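Local atomic coordinates of hemerythrin HHE cation binding domain protein (Mycobacterium kansasii, PDB entry 6TYJ), a protein that binds metal ions, zinc or iron, within a hemerythrin-like helical bundle. Residues L47-D52 with Q149-A154; P64-A69 with P124-V129. All coordinates share one frame; numbering follows the deposited sequence.

Interaction 1 of 2, residues L47-D52 with Q149-A154; sequences LLIELD and QYRGSA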
# COMPACT_ATOMS: atom_id res chain seq x y z
N LEU A 47 8.44 -3.97 -2.65
CA LEU A 47 7.54 -2.91 -2.17
C LEU A 47 6.41 -2.67 -3.15
O LEU A 47 5.25 -2.51 -2.74
CB LEU A 47 8.34 -1.61 -1.95
CG LEU A 47 7.48 -0.39 -1.58
CD1 LEU A 47 6.67 -0.63 -0.29
CD2 LEU A 47 8.40 0.84 -1.39
N LEU A 48 6.70 -2.66 -4.46
CA LEU A 48 5.65 -2.44 -5.44
C LEU A 48 4.60 -3.53 -5.34
O LEU A 48 3.40 -3.26 -5.50
CB LEU A 48 6.23 -2.38 -6.86
CG LEU A 48 7.12 -1.17 -7.23
CD1 LEU A 48 7.70 -1.33 -8.63
CD2 LEU A 48 6.36 0.16 -7.06
N ILE A 49 5.02 -4.79 -5.16
CA ILE A 49 4.06 -5.89 -5.02
C ILE A 49 3.16 -5.66 -3.81
O ILE A 49 1.92 -5.73 -3.90
CB ILE A 49 4.82 -7.23 -4.91
CG1 ILE A 49 5.50 -7.56 -6.24
CG2 ILE A 49 3.89 -8.35 -4.42
CD1 ILE A 49 6.48 -8.70 -6.16
N GLU A 50 3.77 -5.37 -2.65
CA GLU A 50 2.98 -5.19 -1.44
C GLU A 50 2.09 -3.97 -1.55
O GLU A 50 0.95 -3.98 -1.07
CB GLU A 50 3.90 -5.09 -0.20
CG GLU A 50 4.70 -6.38 0.04
CD GLU A 50 3.84 -7.63 0.05
OE1 GLU A 50 2.85 -7.68 0.81
OE2 GLU A 50 4.19 -8.58 -0.69
N LEU A 51 2.57 -2.90 -2.19
CA LEU A 51 1.76 -1.70 -2.35
C LEU A 51 0.55 -1.98 -3.24
O LEU A 51 -0.57 -1.59 -2.90
CB LEU A 51 2.60 -0.56 -2.94
CG LEU A 51 1.90 0.76 -3.26
CD1 LEU A 51 1.04 1.23 -2.10
CD2 LEU A 51 2.91 1.85 -3.66
N ASP A 52 0.77 -2.64 -4.38
CA ASP A 52 -0.32 -3.05 -5.27
C ASP A 52 -1.42 -3.76 -4.50
O ASP A 52 -2.60 -3.38 -4.57
CB ASP A 52 0.25 -3.97 -6.36
CG ASP A 52 -0.79 -4.47 -7.34
OD1 ASP A 52 -1.82 -3.82 -7.51
OD2 ASP A 52 -0.56 -5.54 -7.93
N GLN A 149 -4.35 -14.00 -2.77
CA GLN A 149 -4.74 -14.05 -4.17
C GLN A 149 -4.15 -12.88 -4.96
O GLN A 149 -3.61 -13.06 -6.06
CB GLN A 149 -6.26 -14.05 -4.26
CG GLN A 149 -6.80 -13.89 -5.67
CD GLN A 149 -8.24 -13.42 -5.62
OE1 GLN A 149 -9.05 -13.97 -4.87
NE2 GLN A 149 -8.55 -12.38 -6.37
N TYR A 150 -4.23 -11.67 -4.40
CA TYR A 150 -3.71 -10.51 -5.11
C TYR A 150 -2.18 -10.56 -5.21
O TYR A 150 -1.60 -10.11 -6.21
CB TYR A 150 -4.12 -9.21 -4.41
CG TYR A 150 -5.57 -8.83 -4.53
CD1 TYR A 150 -6.40 -9.42 -5.46
CD2 TYR A 150 -6.08 -7.80 -3.74
CE1 TYR A 150 -7.73 -9.04 -5.57
CE2 TYR A 150 -7.40 -7.41 -3.84
CZ TYR A 150 -8.21 -8.04 -4.76
OH TYR A 150 -9.55 -7.67 -4.85
N ARG A 151 -1.51 -11.11 -4.21
CA ARG A 151 -0.07 -11.24 -4.35
C ARG A 151 0.29 -12.20 -5.47
O ARG A 151 1.24 -11.95 -6.22
CB ARG A 151 0.58 -11.66 -3.02
CG ARG A 151 2.10 -11.54 -3.09
CD ARG A 151 2.80 -11.89 -1.78
NE ARG A 151 2.57 -10.94 -0.69
CZ ARG A 151 1.77 -11.15 0.35
NH1 ARG A 151 1.07 -12.29 0.46
NH2 ARG A 151 1.66 -10.23 1.29
N GLY A 152 -0.47 -13.29 -5.61
CA GLY A 152 -0.24 -14.19 -6.73
C GLY A 152 -0.38 -13.51 -8.07
O GLY A 152 0.45 -13.69 -8.96
N SER A 153 -1.46 -12.73 -8.25
CA SER A 153 -1.63 -12.07 -9.54
C SER A 153 -0.62 -10.94 -9.74
O SER A 153 -0.17 -10.73 -10.87
CB SER A 153 -3.08 -11.58 -9.71
OG SER A 153 -3.48 -10.72 -8.66
N ALA A 154 -0.23 -10.24 -8.67
CA ALA A 154 0.79 -9.21 -8.78
C ALA A 154 2.11 -9.82 -9.24
O ALA A 154 2.77 -9.31 -10.15
CB ALA A 154 0.92 -8.50 -7.43
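Glu50 and Arg151 meet carboxylate to guanidinium, and their paired bonds join helix 133-161 to helix 38-65, the helix of the hemerythrin-like bundle that carries the metal ligands His54 and Glu58. The arginine grips side-on: NE of Arg151 gives its hydrogen to OE2 of Glu50 at 2.9 Å, and NH2 of Arg151 reaches OE1 of Glu50, also at 2.9 Å. Each oxygen receives its N-H on the syn lone pair, and both bonds are close to straight, 171° at NE and 167° at NH2. Two N-H groups thus meet two oxygens, a bidentate salt bridge, with the flat groups nearly coplanar, 18° apart.

Beneath it the contact turns apolar. In the conformer described, CG2 of Ile49 meets CG of Arg151 at 3.9 Å, the two side chains crossing at about a right angle. The same methyl also faces CB of Ala154, 4.2 Å away. That alanine sits where the backbones come closest, with CA of Ile49 6.0 Å from CA of Ala154. One turn further along, OD2 of Asp52 comes to 3.3 Å from CB of Ala154, while its OD1 is engaged in a salt bridge with Arg56 on its own helix.

What sets the arginine is a stem extended through chi1 and chi2 and then bent at chi3, which turns NE out of the line of the stem. OE1 of Glu50 is also hydrogen-bonded to NE2 of His19, on helix 12-32, so this oxygen links three helices. Leu166 of helix 163-168 packs on both Asp52 and Ala154.

Glu50 is largely buried and lies about 6 Å, side chain to side chain, from His54. With two bonds from Arg151 and a hydrogen bond shared with His19, its carboxylate is probably ionised.

Interaction 2 of 2, residues P64-A69 with P124-V129; sequences PALSAA and PAPPEV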
# COMPACT_ATOMS: atom_id res chain seq x y z
N PRO A 64 -15.10 -0.22 1.19
CA PRO A 64 -16.54 -0.38 0.98
C PRO A 64 -17.30 -0.67 2.26
O PRO A 64 -18.44 -0.20 2.43
CB PRO A 64 -16.60 -1.55 -0.03
CG PRO A 64 -15.32 -1.34 -0.85
CD PRO A 64 -14.29 -0.96 0.20
N ALA A 65 -16.70 -1.45 3.17
CA ALA A 65 -17.31 -1.72 4.46
C ALA A 65 -17.48 -0.46 5.29
O ALA A 65 -18.36 -0.38 6.16
CB ALA A 65 -16.47 -2.74 5.24
N LEU A 66 -16.64 0.53 5.02
CA LEU A 66 -16.65 1.80 5.73
C LEU A 66 -17.35 2.90 4.94
O LEU A 66 -17.18 4.08 5.26
CB LEU A 66 -15.22 2.21 6.07
CG LEU A 66 -14.66 1.66 7.39
CD1 LEU A 66 -14.59 0.13 7.42
CD2 LEU A 66 -13.30 2.28 7.72
N SER A 67 -18.17 2.54 3.93
CA SER A 67 -18.68 3.54 3.01
C SER A 67 -19.57 4.59 3.68
O SER A 67 -19.75 5.67 3.11
CB SER A 67 -19.45 2.86 1.87
OG SER A 67 -20.55 2.13 2.39
N ALA A 68 -20.09 4.32 4.89
CA ALA A 68 -20.95 5.31 5.52
C ALA A 68 -20.19 6.59 5.87
O ALA A 68 -20.83 7.63 6.08
CB ALA A 68 -21.63 4.73 6.77
N ALA A 69 -18.87 6.53 5.94
CA ALA A 69 -18.06 7.71 6.26
C ALA A 69 -17.65 8.42 4.97
O ALA A 69 -16.49 8.40 4.54
CB ALA A 69 -16.84 7.28 7.07
N PRO A 124 -9.57 2.39 14.03
CA PRO A 124 -10.80 1.67 13.68
C PRO A 124 -11.76 2.51 12.88
O PRO A 124 -11.50 3.69 12.65
CB PRO A 124 -11.43 1.32 15.04
CG PRO A 124 -10.39 1.60 16.05
CD PRO A 124 -9.49 2.65 15.48
N ALA A 125 -12.87 1.91 12.46
CA ALA A 125 -13.78 2.61 11.58
C ALA A 125 -14.31 3.88 12.24
O ALA A 125 -14.48 3.94 13.47
CB ALA A 125 -14.95 1.72 11.18
N PRO A 126 -14.61 4.90 11.44
CA PRO A 126 -15.16 6.15 11.99
C PRO A 126 -16.53 5.93 12.62
O PRO A 126 -17.21 4.92 12.37
CB PRO A 126 -15.27 7.06 10.75
CG PRO A 126 -14.35 6.49 9.76
CD PRO A 126 -14.30 5.01 10.01
N PRO A 127 -16.98 6.88 13.44
CA PRO A 127 -18.19 6.66 14.25
C PRO A 127 -19.45 6.38 13.43
O PRO A 127 -20.35 5.69 13.93
CB PRO A 127 -18.30 7.96 15.05
CG PRO A 127 -16.88 8.42 15.20
CD PRO A 127 -16.20 8.04 13.92
N GLU A 128 -19.54 6.88 12.19
CA GLU A 128 -20.71 6.66 11.34
C GLU A 128 -20.86 5.21 10.91
O GLU A 128 -21.96 4.80 10.51
CB GLU A 128 -20.63 7.52 10.07
CG GLU A 128 -20.57 9.00 10.29
CD GLU A 128 -19.19 9.49 10.73
OE1 GLU A 128 -18.21 8.70 10.66
OE2 GLU A 128 -19.09 10.65 11.16
N VAL A 129 -19.78 4.43 10.98
CA VAL A 129 -19.79 3.05 10.49
C VAL A 129 -20.26 2.11 11.59
O VAL A 129 -19.68 2.09 12.68
CB VAL A 129 -18.40 2.65 9.99
CG1 VAL A 129 -18.42 1.18 9.59
CG2 VAL A 129 -18.02 3.55 8.83
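Leu66 and Val129 cross at about a right angle in the middle of this contact, with CG of Leu66 4.1 Å from CG2 of Val129. That valine methyl stands anti to its own carbonyl carbon and comes in over the backbone of the leucine, 3.7 Å from O of Leu66. The other methyl, CG1, is anti to the backbone N (chi1 175°) and approaches O of Ala65.

The branched end of Leu66 is turned to Ala125 and Pro126. Its CG lies 3.8 Å from CB of Ala125, and its CD2 meets CD of Pro126 at 3.7 Å, the leucine again running at about a right angle to its partner. Further along, CB of Ala69 presses on the same proline ring, touching CG of Pro126 at 3.7 Å, so that Leu66 and Ala69 share the ring between them. At the outer margin CB of Ala68 rests against O of Glu128. No hydrogen bond crosses the contact; two type I turns, Leu66 to Ala69 and Pro126 to Val129, pack together by van der Waals contact.

The first turn follows the end of helix 38-65 and delivers Ala69 as N-cap of helix 70-91, whose Ile73 touches Leu66 and whose Leu72 touches Pro126. The second lies in the loop between helix 100-121 and helix 133-161.

Overall arrangement
From the N terminus, helix 12-32 comes first, and helix 38-65 then supplies one side of both contacts: 47-52 in its body for interaction 1, and its end with the following turn, 64-69, for interaction 2. The chain passes through helices 70-91 and 100-121 before 124-129 returns to 64-69, closing the shorter loop. Helix 133-161 then carries 149-154 back to 47-52 and closes the longer one, inside which interaction 2 is nested. Their centres lie about 25 Å apart and their nearest atoms about 9 Å, so the two do not touch. Interaction 2 brings two interhelix connections together at one end of the bundle, while interaction 1 lays helix 133-161 against helix 38-65.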